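Local coordinates for substrate binding periplasmic protein (Ralstonia solanacearum, PDB 3LOP) that binds leucine between its two lobes and probably delivers it, or related amino acids, for uptake from the periplasm, at residues N85-A88 with L89-E92. Numbering follows the deposited sequence.
Sequences NVEA and LMRE
E87 and R91, one helical turn apart, bring opposite charges near each other beyond salt-bridge range: E87 OE1 and R91 NH2 stay 4.1 Å apart, with carboxylate and guanidinium planes nearly perpendicular (86°). A water links them by one firm leg, donated to E87 OE1 at 2.6 Å, and one weak leg from R91 NH2, while E87 OE2 is hydrogen-bonded to S111, so both carboxylate oxygens are engaged. A bend at chi3 folds the arginine back along the helix; E87 O lies 3.7 Å from the guanidinium plane of R91, over one face and offset toward its rim.

Four successive i to i+4 backbone bonds define the alpha-helix. R91 N to E87 O (2.8 Å, 167° at the hydrogen) is the straightest, and E92 N to A88 O (2.8 Å) carries the pattern into the residue that leaves the helix.

Apolar contact centres on M90, a selenomethionine. Its chain turns at chi3 (-72°), which brings M90 CE across the base of E87, 3.2 Å from E87 CA and close to CG; V86 CG1 lies farther from CE, at 4.3 Å.

V86 also meets loop residues V80 and M112. Helix 83-91 follows strand 74-78 of the five-stranded parallel sheet and packs on helix 58-71, which precedes that strand, with A88 on I58 and L89 on V65.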
loop_
_atom_site.group_PDB
_atom_site.type_symbol
_atom_site.label_atom_id
_atom_site.label_comp_id
_atom_site.label_asym_id
_atom_site.label_seq_id
_atom_site.Cartn_x
_atom_site.Cartn_y
_atom_site.Cartn_z
ATOM N N ASN A 85 -2.183 -0.443 12.588
ATOM C CA ASN A 85 -3.524 0.123 12.601
ATOM C C ASN A 85 -4.576 -0.902 12.195
ATOM O O ASN A 85 -5.600 -1.043 12.856
ATOM C CB ASN A 85 -3.584 1.342 11.676
ATOM C CG ASN A 85 -2.625 2.441 12.104
ATOM O OD1 ASN A 85 -3.038 3.487 12.613
ATOM N ND2 ASN A 85 -1.337 2.202 11.909
ATOM N N VAL A 86 -4.322 -1.626 11.111
ATOM C CA VAL A 86 -5.277 -2.625 10.666
ATOM C C VAL A 86 -5.340 -3.789 11.648
ATOM O O VAL A 86 -6.417 -4.304 11.930
ATOM C CB VAL A 86 -4.927 -3.161 9.267
ATOM C CG1 VAL A 86 -5.929 -4.236 8.862
ATOM C CG2 VAL A 86 -4.944 -2.022 8.260
ATOM N N GLU A 87 -4.191 -4.203 12.175
ATOM C CA GLU A 87 -4.186 -5.310 13.123
ATOM C C GLU A 87 -4.991 -4.960 14.373
ATOM O O GLU A 87 -5.577 -5.843 15.000
ATOM C CB GLU A 87 -2.748 -5.718 13.476
ATOM C CG GLU A 87 -1.993 -6.289 12.276
ATOM C CD GLU A 87 -0.627 -6.857 12.622
ATOM O OE1 GLU A 87 -0.043 -6.450 13.646
ATOM O OE2 GLU A 87 -0.126 -7.704 11.851
ATOM N N ALA A 88 -5.041 -3.676 14.723
ATOM C CA ALA A 88 -5.821 -3.250 15.884
ATOM C C ALA A 88 -7.309 -3.370 15.547
ATOM O O ALA A 88 -8.113 -3.794 16.377
ATOM C CB ALA A 88 -5.473 -1.813 16.267
ATOM N N LEU A 89 -7.683 -3.000 14.326
ATOM C CA LEU A 89 -9.081 -3.111 13.918
ATOM C C LEU A 89 -9.523 -4.567 13.995
ATOM O O LEU A 89 -10.660 -4.863 14.360
ATOM C CB LEU A 89 -9.280 -2.605 12.487
ATOM C CG LEU A 89 -9.118 -1.104 12.243
ATOM C CD1 LEU A 89 -9.226 -0.812 10.751
ATOM C CD2 LEU A 89 -10.184 -0.343 13.013
HETATM N N MSE A 90 -8.620 -5.477 13.643
HETATM C CA MSE A 90 -8.926 -6.904 13.676
HETATM C C MSE A 90 -8.951 -7.406 15.120
HETATM O O MSE A 90 -9.942 -7.974 15.577
HETATM C CB MSE A 90 -7.879 -7.689 12.870
HETATM C CG MSE A 90 -7.768 -7.263 11.408
HETATM SE SE MSE A 90 -6.535 -8.336 10.350
HETATM C CE MSE A 90 -4.867 -7.722 11.070
ATOM N N ARG A 91 -7.856 -7.175 15.833
ATOM C CA ARG A 91 -7.712 -7.609 17.218
ATOM C C ARG A 91 -8.808 -7.100 18.149
ATOM O O ARG A 91 -9.344 -7.857 18.962
ATOM C CB ARG A 91 -6.349 -7.165 17.753
ATOM C CG ARG A 91 -6.060 -7.595 19.181
ATOM C CD ARG A 91 -4.754 -6.997 19.686
ATOM N NE ARG A 91 -3.636 -7.274 18.787
ATOM C CZ ARG A 91 -3.068 -6.370 17.992
ATOM N NH1 ARG A 91 -3.508 -5.120 17.981
ATOM N NH2 ARG A 91 -2.059 -6.721 17.205
ATOM N N GLU A 92 -9.136 -5.818 18.035
ATOM C CA GLU A 92 -10.153 -5.221 18.890
ATOM C C GLU A 92 -11.586 -5.500 18.437
ATOM O O GLU A 92 -12.542 -5.044 19.064
ATOM C CB GLU A 92 -9.895 -3.719 19.014
ATOM C CG GLU A 92 -8.583 -3.424 19.729
ATOM C CD GLU A 92 -8.285 -1.948 19.850
ATOM O OE1 GLU A 92 -9.178 -1.195 20.288
ATOM O OE2 GLU A 92 -7.149 -1.545 19.518
HETATM O O HOH W 1 0.195 -4.831 15.704
#